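Local coordinates for enoyl-CoA hydratase/isomerase family protein (Pseudomonas syringae pv. tomato, PDB 3OT6), which probably acts on acyl-CoA thioesters as an enoyl-CoA hydratase or isomerase of the crotonase-like family, its exact substrate being unassigned, at residues A40-Q43 / A44-D47; A142-E145 / L146-R150; K207-L210 / K211-G215; I224-D227 / R228-L232. One frame throughout, in Å; residues are numbered along the deposited sequence.

Interaction 1: A40-Q43 / A44-D47; sequences ALDQ and AEKD
Gln43 and Asp47 meet across the last turn of helix 31-46, where i to i+4 backbone bonds run from Ala44 N to Ala40 O, Glu45 N to Leu41 O, Lys46 N to Asp42 O and Asp47 N to Gln43 O. This is the C-terminal end of the helix in the beta-alpha-beta unit of strand 16-21, helix 31-46 and strand 50-54, and Asp47 is the first residue to leave helical geometry. The side chains of Gln43 and Asp47 repeat the backbone pairing. Gln43 has CG anti to its own N (chi1 -177°) and then bends at chi2, which carries the amide toward the end of the helix. The amide and carboxylate planes are turned 55° against each other, and the carboxylate oxygen OD2 has a second partner in Tyr10 OH of strand 8-13, so two donors hold it. Ala40, Gln43 and Ala44 also pack on that strand, and Leu41 packs on Leu86 and Arg89 of helix 73-91. On another side of the turn Asp42 OD1 and Glu45 OE2 lie 4.3 Å apart; both make salt bridges to Arg89 NH2, which probably offsets their like charge. The Gln43 NE2 to Asp47 OD2 bond is 3.2 Å long and nearly straight at 169°, lying in the amide plane but reaching OD2 from above the carboxylate plane.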
loop_
_atom_site.group_PDB
_atom_site.type_symbol
_atom_site.label_atom_id
_atom_site.label_comp_id
_atom_site.label_asym_id
_atom_site.label_seq_id
_atom_site.Cartn_x
_atom_site.Cartn_y
_atom_site.Cartn_z
ATOM N N ALA A 40 -11.637 -8.449 1.347
ATOM C CA ALA A 40 -12.016 -7.678 0.171
ATOM C C ALA A 40 -11.257 -8.164 -1.016
ATOM O O ALA A 40 -11.713 -7.994 -2.122
ATOM C CB ALA A 40 -11.821 -6.136 0.353
ATOM N N LEU A 41 -10.100 -8.752 -0.808
ATOM C CA LEU A 41 -9.242 -9.092 -1.945
ATOM C C LEU A 41 -9.607 -10.451 -2.395
ATOM O O LEU A 41 -9.467 -10.746 -3.556
ATOM C CB LEU A 41 -7.727 -9.023 -1.616
ATOM C CG LEU A 41 -7.034 -7.628 -1.577
ATOM C CD1 LEU A 41 -5.687 -7.720 -0.842
ATOM C CD2 LEU A 41 -6.881 -6.977 -2.972
ATOM N N ASP A 42 -10.069 -11.280 -1.459
ATOM C CA ASP A 42 -10.641 -12.546 -1.788
ATOM C C ASP A 42 -11.771 -12.348 -2.793
ATOM O O ASP A 42 -11.857 -13.083 -3.788
ATOM C CB ASP A 42 -11.150 -13.243 -0.548
ATOM C CG ASP A 42 -10.012 -13.812 0.301
ATOM O OD1 ASP A 42 -8.895 -14.014 -0.217
ATOM O OD2 ASP A 42 -10.199 -14.001 1.514
ATOM N N GLN A 43 -12.593 -11.335 -2.541
ATOM C CA GLN A 43 -13.778 -11.090 -3.286
ATOM C C GLN A 43 -13.344 -10.589 -4.643
ATOM O O GLN A 43 -13.878 -11.042 -5.666
ATOM C CB GLN A 43 -14.651 -10.059 -2.563
ATOM C CG GLN A 43 -15.980 -9.797 -3.280
ATOM C CD GLN A 43 -16.799 -11.095 -3.507
ATOM O OE1 GLN A 43 -16.913 -11.945 -2.628
ATOM N NE2 GLN A 43 -17.331 -11.247 -4.711
ATOM N N ALA A 44 -12.345 -9.681 -4.665
ATOM C CA ALA A 44 -11.809 -9.101 -5.904
ATOM C C ALA A 44 -11.216 -10.174 -6.802
ATOM O O ALA A 44 -11.294 -10.050 -8.003
ATOM C CB ALA A 44 -10.771 -8.003 -5.604
ATOM N N GLU A 45 -10.638 -11.226 -6.230
ATOM C CA GLU A 45 -10.076 -12.298 -7.026
ATOM C C GLU A 45 -11.234 -13.019 -7.657
ATOM O O GLU A 45 -11.185 -13.392 -8.815
ATOM C CB GLU A 45 -9.307 -13.324 -6.186
ATOM C CG GLU A 45 -7.980 -12.870 -5.652
ATOM C CD GLU A 45 -7.136 -14.006 -5.043
ATOM O OE1 GLU A 45 -6.944 -15.034 -5.715
ATOM O OE2 GLU A 45 -6.631 -13.855 -3.912
ATOM N N LYS A 46 -12.277 -13.240 -6.863
ATOM C CA LYS A 46 -13.386 -14.025 -7.328
ATOM C C LYS A 46 -14.139 -13.261 -8.472
ATOM O O LYS A 46 -14.566 -13.904 -9.458
ATOM C CB LYS A 46 -14.211 -14.565 -6.145
ATOM C CG LYS A 46 -15.659 -15.001 -6.475
ATOM C CD LYS A 46 -16.403 -15.538 -5.170
ATOM C CE LYS A 46 -17.950 -15.901 -5.440
ATOM N NZ LYS A 46 -18.788 -14.749 -6.066
ATOM N N ASP A 47 -14.167 -11.928 -8.424
ATOM C CA ASP A 47 -14.761 -11.119 -9.511
ATOM C C ASP A 47 -13.774 -10.765 -10.604
ATOM O O ASP A 47 -14.095 -9.994 -11.496
ATOM C CB ASP A 47 -15.371 -9.805 -9.007
ATOM C CG ASP A 47 -16.485 -10.031 -8.009
ATOM O OD1 ASP A 47 -17.199 -11.059 -8.109
ATOM O OD2 ASP A 47 -16.648 -9.194 -7.098
#

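Interaction 2: A142-E145 / L146-R150; sequences AGIE and LARDR
Glu145 and Arg148 form an i to i+3 salt bridge along the outer side of helix 141-150, their side chains lying next to each other and pointing the same way. Arg148 starts with CB, packed 3.4 Å from Ile144 O. Its CG stands anti to the backbone N (chi1 -165°), and the chain stays extended until a bend at chi3 turns the guanidinium toward Glu145. CD passes 3.8 Å from Glu145 OE1, and the next atom, NE, donates to that same oxygen at 3.0 Å. At the tip, NH2 bonds Glu145 OE2 at 2.9 Å and also lies 3.4 Å from Ile144 CG2, which comes obliquely to the guanidinium. Glu145 answers with a chain bent at chi2, bringing its carboxylate to the NE edge of the guanidinium. Both bonds are close to straight; the oxygens lie in the guanidinium plane, whereas the nitrogens arrive on the syn side but somewhat out of the carboxylate plane, the two planes being 24° apart. On another face of the helix Leu146 packs on Leu220 of helix 202-230 and on Ala87 and Leu91 of helix 73-91; Ala147 packs on Phe156 of helix 153-160. A side-on, two-bond grip gives each carboxylate oxygen its own N-H donor, fixes the rotation of both flat groups, and probably favours the charged form of each partner.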
loop_
_atom_site.group_PDB
_atom_site.type_symbol
_atom_site.label_atom_id
_atom_site.label_comp_id
_atom_site.label_asym_id
_atom_site.label_seq_id
_atom_site.Cartn_x
_atom_site.Cartn_y
_atom_site.Cartn_z
ATOM N N ALA A 142 11.006 -6.024 5.937
ATOM C CA ALA A 142 9.963 -5.944 4.938
ATOM C C ALA A 142 9.841 -4.536 4.349
ATOM O O ALA A 142 9.772 -4.383 3.126
ATOM C CB ALA A 142 8.632 -6.409 5.516
ATOM N N GLY A 143 9.823 -3.500 5.198
ATOM C CA GLY A 143 9.630 -2.154 4.715
ATOM C C GLY A 143 10.861 -1.704 3.935
ATOM O O GLY A 143 10.774 -1.034 2.878
ATOM N N ILE A 144 12.036 -2.039 4.439
ATOM C CA ILE A 144 13.251 -1.635 3.750
ATOM C C ILE A 144 13.161 -2.187 2.340
ATOM O O ILE A 144 13.394 -1.465 1.366
ATOM C CB ILE A 144 14.481 -2.215 4.433
ATOM C CG1 ILE A 144 14.750 -1.461 5.772
ATOM C CG2 ILE A 144 15.632 -2.237 3.451
ATOM C CD1 ILE A 144 15.728 -2.163 6.716
ATOM N N GLU A 145 12.780 -3.465 2.259
ATOM C CA GLU A 145 12.783 -4.206 1.007
ATOM C C GLU A 145 11.661 -3.772 0.029
ATOM O O GLU A 145 11.898 -3.696 -1.196
ATOM C CB GLU A 145 12.802 -5.726 1.264
ATOM C CG GLU A 145 14.151 -6.276 1.890
ATOM C CD GLU A 145 15.428 -5.719 1.224
ATOM O OE1 GLU A 145 15.421 -5.497 -0.001
ATOM O OE2 GLU A 145 16.458 -5.469 1.937
ATOM N N LEU A 146 10.488 -3.402 0.553
ATOM C CA LEU A 146 9.467 -2.785 -0.294
ATOM C C LEU A 146 9.954 -1.464 -0.821
ATOM O O LEU A 146 9.690 -1.113 -1.957
ATOM C CB LEU A 146 8.183 -2.543 0.483
ATOM C CG LEU A 146 7.370 -3.773 0.971
ATOM C CD1 LEU A 146 6.278 -3.322 1.957
ATOM C CD2 LEU A 146 6.738 -4.457 -0.173
ATOM N N ALA A 147 10.673 -0.699 -0.013
ATOM C CA ALA A 147 11.119 0.626 -0.470
ATOM C C ALA A 147 12.255 0.480 -1.463
ATOM O O ALA A 147 12.297 1.147 -2.494
ATOM C CB ALA A 147 11.505 1.471 0.661
ATOM N N ARG A 148 13.119 -0.489 -1.207
ATOM C CA ARG A 148 14.282 -0.673 -2.045
ATOM C C ARG A 148 13.869 -0.985 -3.450
ATOM O O ARG A 148 14.508 -0.555 -4.400
ATOM C CB ARG A 148 15.182 -1.782 -1.505
ATOM C CG ARG A 148 16.581 -1.721 -2.157
ATOM C CD ARG A 148 17.476 -2.946 -1.886
ATOM N NE ARG A 148 17.539 -3.368 -0.477
ATOM C CZ ARG A 148 18.393 -2.841 0.399
ATOM N NH1 ARG A 148 19.286 -1.863 -0.003
ATOM N NH2 ARG A 148 18.350 -3.304 1.667
ATOM N N ASP A 149 12.794 -1.743 -3.584
ATOM C CA ASP A 149 12.453 -2.296 -4.851
ATOM C C ASP A 149 11.749 -1.277 -5.696
ATOM O O ASP A 149 11.798 -1.410 -6.912
ATOM C CB ASP A 149 11.564 -3.572 -4.703
ATOM C CG ASP A 149 11.506 -4.384 -6.006
ATOM O OD1 ASP A 149 12.591 -4.888 -6.417
ATOM O OD2 ASP A 149 10.426 -4.454 -6.653
ATOM N N ARG A 150 11.087 -0.281 -5.093
ATOM C CA ARG A 150 10.287 0.672 -5.879
ATOM C C ARG A 150 10.844 2.117 -5.952
ATOM O O ARG A 150 10.533 2.863 -6.899
ATOM C CB ARG A 150 8.819 0.771 -5.349
ATOM C CG ARG A 150 7.838 1.510 -6.357
ATOM C CD ARG A 150 7.559 0.666 -7.674
ATOM N NE ARG A 150 6.901 -0.559 -7.244
ATOM C CZ ARG A 150 5.595 -0.804 -7.317
ATOM N NH1 ARG A 150 4.751 0.036 -7.901
ATOM N NH2 ARG A 150 5.137 -1.925 -6.812
#

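Interaction 3: K207-L210 / K211-G215; sequences KTKL and KVRKG
Lys209 and Arg213 meet one helical turn apart in helix 202-230, the long C-terminal helix of the chain. The backbone bonds are of the i to i+4 kind: Lys211 N to Lys207 O, Val212 N to Thr208 O at 2.7 Å and almost straight (171°), and Arg213 N to Lys209 O. The apolar contact is between methyl groups: Thr208 CG2 touches Val212 CG2 at 3.9 Å on the outer surface, where Thr208 OG1 turns back to bond Ala204 O. A third kind sets a guanidinium nitrogen against the aliphatic part of a lysine. Lys209 has CG anti to its N (chi1 176°), which sends its chain off the helix across that of Arg213, and Arg213 NH1 comes obliquely to lie 3.5 Å from both CG and CD of Lys209. The charged ends themselves do not touch, but Lys209 NZ is 4.3 Å from Arg213 NH1, a proximity of like charges. Acidic and carbonyl groups probably relieve it: both residues make salt bridges to Asp117, Lys209 NZ also bonds His93 O, and Arg213 NH1 bonds Leu91 O. On a separate side, Lys214 NZ forms a salt bridge with Asp218 one turn further on. The arrangement is that of a largely solvent-exposed helical turn from which two basic side chains reach inward, tying the C-terminal helix of this crotonase-like fold to Asp117, to the C-terminal end of helix 73-91 and to the loop after it.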
loop_
_atom_site.group_PDB
_atom_site.type_symbol
_atom_site.label_atom_id
_atom_site.label_comp_id
_atom_site.label_asym_id
_atom_site.label_seq_id
_atom_site.Cartn_x
_atom_site.Cartn_y
_atom_site.Cartn_z
ATOM N N LYS A 207 1.169 -14.242 -14.676
ATOM C CA LYS A 207 2.384 -15.008 -14.794
ATOM C C LYS A 207 3.597 -14.064 -14.822
ATOM O O LYS A 207 4.584 -14.338 -14.122
ATOM C CB LYS A 207 2.389 -15.850 -16.090
ATOM C CG LYS A 207 1.259 -16.914 -16.323
ATOM C CD LYS A 207 1.152 -17.907 -15.174
ATOM C CE LYS A 207 -0.211 -18.680 -15.193
ATOM N NZ LYS A 207 -0.367 -19.598 -13.982
ATOM N N THR A 208 3.548 -12.970 -15.619
ATOM C CA THR A 208 4.676 -12.036 -15.684
ATOM C C THR A 208 4.936 -11.377 -14.287
ATOM O O THR A 208 6.083 -11.251 -13.847
ATOM C CB THR A 208 4.480 -10.982 -16.787
ATOM O OG1 THR A 208 4.331 -11.654 -18.046
ATOM C CG2 THR A 208 5.681 -9.943 -16.912
ATOM N N LYS A 209 3.877 -11.015 -13.578
ATOM C CA LYS A 209 4.016 -10.445 -12.254
ATOM C C LYS A 209 4.728 -11.402 -11.285
ATOM O O LYS A 209 5.728 -11.024 -10.606
ATOM C CB LYS A 209 2.633 -10.059 -11.744
ATOM C CG LYS A 209 2.587 -9.547 -10.365
ATOM C CD LYS A 209 1.157 -9.223 -9.857
ATOM C CE LYS A 209 0.385 -8.339 -10.815
ATOM N NZ LYS A 209 -0.718 -7.748 -10.098
ATOM N N LEU A 210 4.249 -12.645 -11.185
ATOM C CA LEU A 210 4.992 -13.600 -10.356
ATOM C C LEU A 210 6.455 -13.857 -10.841
ATOM O O LEU A 210 7.331 -14.144 -10.023
ATOM C CB LEU A 210 4.227 -14.920 -10.154
ATOM C CG LEU A 210 2.842 -14.681 -9.523
ATOM C CD1 LEU A 210 2.123 -16.032 -9.313
ATOM C CD2 LEU A 210 2.931 -13.897 -8.205
ATOM N N LYS A 211 6.701 -13.805 -12.142
ATOM C CA LYS A 211 8.034 -14.124 -12.666
ATOM C C LYS A 211 8.945 -12.927 -12.369
ATOM O O LYS A 211 10.037 -13.069 -11.829
ATOM C CB LYS A 211 7.987 -14.403 -14.190
ATOM C CG LYS A 211 9.037 -15.256 -14.817
ATOM C CD LYS A 211 8.611 -15.564 -16.307
ATOM C CE LYS A 211 9.725 -16.249 -17.157
ATOM N NZ LYS A 211 9.404 -16.489 -18.682
ATOM N N VAL A 212 8.480 -11.733 -12.694
ATOM C CA VAL A 212 9.300 -10.561 -12.480
ATOM C C VAL A 212 9.608 -10.439 -10.997
ATOM O O VAL A 212 10.759 -10.141 -10.636
ATOM C CB VAL A 212 8.599 -9.313 -13.001
ATOM C CG1 VAL A 212 9.133 -8.040 -12.356
ATOM C CG2 VAL A 212 8.672 -9.295 -14.535
ATOM N N ARG A 213 8.597 -10.672 -10.161
ATOM C CA ARG A 213 8.615 -10.306 -8.759
ATOM C C ARG A 213 9.114 -11.389 -7.839
ATOM O O ARG A 213 9.182 -11.175 -6.633
ATOM C CB ARG A 213 7.242 -9.833 -8.317
ATOM C CG ARG A 213 6.953 -8.375 -8.756
ATOM C CD ARG A 213 5.719 -7.825 -8.084
ATOM N NE ARG A 213 5.408 -6.477 -8.524
ATOM C CZ ARG A 213 4.167 -6.001 -8.644
ATOM N NH1 ARG A 213 3.131 -6.757 -8.382
ATOM N NH2 ARG A 213 3.957 -4.787 -9.058
ATOM N N LYS A 214 9.539 -12.517 -8.398
ATOM C CA LYS A 214 9.935 -13.686 -7.607
ATOM C C LYS A 214 10.960 -13.356 -6.567
ATOM O O LYS A 214 10.743 -13.680 -5.408
ATOM C CB LYS A 214 10.450 -14.847 -8.477
ATOM C CG LYS A 214 10.954 -15.994 -7.592
ATOM C CD LYS A 214 11.340 -17.291 -8.363
ATOM C CE LYS A 214 12.015 -18.360 -7.405
ATOM N NZ LYS A 214 11.162 -18.494 -6.153
ATOM N N GLY A 215 12.071 -12.729 -6.966
ATOM C CA GLY A 215 13.082 -12.196 -6.043
ATOM C C GLY A 215 12.473 -11.375 -4.903
ATOM O O GLY A 215 12.774 -11.633 -3.715
#

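Interaction 4: I224-D227 / R228-L232; sequences IEQD and RQHML
Glu225 reaches Arg228 by way of a first torsion of -127°, off the staggered positions, followed by a bend at chi2, which swings its carboxylate along the helix. Arg228, its chain bent at chi3, runs beside it in the same direction. The result is an i to i+3 salt bridge in which Arg228 NE donates to Glu225 OE1 at 3.0 Å, the hydrogen bond being bent to 140°. The donor arrives nearly along the C-O axis of the carboxylate, whose plane is only 11° from that of the guanidinium. Arg228 CD passes 3.4 Å from Glu225 OE1 as a plain contact. On a neighbouring side of the same turn, Gln226 OE1 lies at the edge of the His230 ring, near its plane and 4.0 Å from His230 CD2, a loose contact. Successive backbone bonds hold the turn: Arg228 N to Ile224 O, Gln229 N to Glu225 O, His230 N to Gln226 O at 2.8 Å and Met231 N to Asp227 O. In the selenomethionine Met231, CG lies between the backbone N and the carbonyl carbon, which crowds CB and CG to 3.0 Å from Asp227 O, while the rest of the side chain leads away and touches Val80 of helix 73-91. Asp227 is buried, and its carboxylate accepts from the backbone N of His141 and probably from that of Ala142. Asp227 thereby joins the first turn of helix 141-150 to the C-terminal end of helix 202-230, a helix-to-helix tie within this crotonase-like fold.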
loop_
_atom_site.group_PDB
_atom_site.type_symbol
_atom_site.label_atom_id
_atom_site.label_comp_id
_atom_site.label_asym_id
_atom_site.label_seq_id
_atom_site.Cartn_x
_atom_site.Cartn_y
_atom_site.Cartn_z
ATOM N N ILE A 224 9.729 -11.266 6.432
ATOM C CA ILE A 224 8.569 -11.345 7.354
ATOM C C ILE A 224 9.012 -12.192 8.574
ATOM O O ILE A 224 8.727 -11.836 9.712
ATOM C CB ILE A 224 7.295 -11.888 6.653
ATOM C CG1 ILE A 224 6.676 -10.818 5.748
ATOM C CG2 ILE A 224 6.279 -12.495 7.640
ATOM C CD1 ILE A 224 5.571 -11.422 4.792
ATOM N N GLU A 225 9.770 -13.254 8.304
ATOM C CA GLU A 225 10.253 -14.162 9.341
ATOM C C GLU A 225 11.360 -13.565 10.185
ATOM O O GLU A 225 11.289 -13.630 11.381
ATOM C CB GLU A 225 10.701 -15.502 8.742
ATOM C CG GLU A 225 9.985 -16.649 9.469
ATOM C CD GLU A 225 8.435 -16.571 9.301
ATOM O OE1 GLU A 225 7.714 -16.319 10.330
ATOM O OE2 GLU A 225 7.959 -16.725 8.130
ATOM N N GLN A 226 12.364 -12.971 9.549
ATOM C CA GLN A 226 13.353 -12.191 10.249
ATOM C C GLN A 226 12.771 -11.090 11.137
ATOM O O GLN A 226 13.328 -10.819 12.169
ATOM C CB GLN A 226 14.351 -11.592 9.266
ATOM C CG GLN A 226 15.500 -12.509 9.014
ATOM C CD GLN A 226 16.397 -12.661 10.294
ATOM O OE1 GLN A 226 17.048 -11.681 10.779
ATOM N NE2 GLN A 226 16.408 -13.884 10.850
ATOM N N ASP A 227 11.685 -10.454 10.716
ATOM C CA ASP A 227 11.113 -9.342 11.421
ATOM C C ASP A 227 10.376 -9.841 12.653
ATOM O O ASP A 227 10.434 -9.205 13.702
ATOM C CB ASP A 227 10.167 -8.518 10.520
ATOM C CG ASP A 227 10.914 -7.583 9.546
ATOM O OD1 ASP A 227 12.086 -7.248 9.811
ATOM O OD2 ASP A 227 10.331 -7.166 8.516
ATOM N N ARG A 228 9.668 -10.965 12.522
ATOM C CA ARG A 228 9.118 -11.694 13.673
ATOM C C ARG A 228 10.160 -11.950 14.747
ATOM O O ARG A 228 10.003 -11.538 15.888
ATOM C CB ARG A 228 8.588 -13.045 13.236
ATOM C CG ARG A 228 7.146 -13.057 12.954
ATOM C CD ARG A 228 6.605 -14.502 12.955
ATOM N NE ARG A 228 5.697 -14.706 11.813
ATOM C CZ ARG A 228 4.389 -14.415 11.824
ATOM N NH1 ARG A 228 3.819 -13.911 12.943
ATOM N NH2 ARG A 228 3.649 -14.620 10.714
ATOM N N GLN A 229 11.204 -12.667 14.378
ATOM C CA GLN A 229 12.277 -12.994 15.310
ATOM C C GLN A 229 13.038 -11.747 15.819
ATOM O O GLN A 229 13.262 -11.623 17.009
ATOM C CB GLN A 229 13.251 -14.000 14.674
ATOM C CG GLN A 229 12.577 -15.282 14.058
ATOM C CD GLN A 229 13.540 -16.077 13.111
ATOM O OE1 GLN A 229 14.713 -16.301 13.457
ATOM N NE2 GLN A 229 13.037 -16.503 11.921
ATOM N N HIS A 230 13.416 -10.817 14.940
ATOM C CA HIS A 230 14.339 -9.741 15.343
ATOM C C HIS A 230 13.988 -8.259 15.154
ATOM O O HIS A 230 14.833 -7.436 15.382
ATOM C CB HIS A 230 15.752 -10.012 14.812
ATOM C CG HIS A 230 16.340 -11.294 15.328
ATOM N ND1 HIS A 230 16.587 -11.511 16.674
ATOM C CD2 HIS A 230 16.698 -12.437 14.685
ATOM C CE1 HIS A 230 17.086 -12.729 16.830
ATOM N NE2 HIS A 230 17.160 -13.312 15.640
HETATM N N MSE A 231 12.773 -7.904 14.770
HETATM C CA MSE A 231 12.494 -6.508 14.496
HETATM C C MSE A 231 12.543 -5.680 15.749
HETATM O O MSE A 231 12.816 -4.503 15.700
HETATM C CB MSE A 231 11.124 -6.304 13.832
HETATM C CG MSE A 231 9.894 -6.434 14.746
HETATM SE SE MSE A 231 8.330 -6.131 13.659
HETATM C CE MSE A 231 7.150 -5.261 14.924
ATOM N N LEU A 232 12.197 -6.293 16.870
ATOM C CA LEU A 232 12.125 -5.552 18.129
ATOM C C LEU A 232 13.473 -5.729 18.899
ATOM O O LEU A 232 13.985 -4.766 19.529
ATOM C CB LEU A 232 10.922 -6.046 18.929
ATOM C CG LEU A 232 9.615 -5.250 19.020
ATOM C CD1 LEU A 232 9.288 -4.414 17.809
ATOM C CD2 LEU A 232 8.477 -6.205 19.390
ATOM O OXT LEU A 232 14.052 -6.858 18.864
#

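Overall arrangement
Along the chain the four interactions follow one another in series, each within a single helix: interaction 1 at the end of helix 31-46, interaction 2 in helix 141-150, and interactions 3 and 4 in helix 202-230, with centres 24 Å apart. Interactions 1 and 2 lie on opposite sides of the chain's centre, 25 Å between centres. Helix 141-150 meets helix 202-230 at two places: Arg150 NH2 lies 3.8 Å from Arg213 NH2, a close approach of like charges, and Asp227 meets the first turn of helix 141-150. Helix 73-91 packs against interactions 1, 2 and 4 and is bonded by interaction 3 at its C-terminal end, so these separate turns share it as a common neighbour.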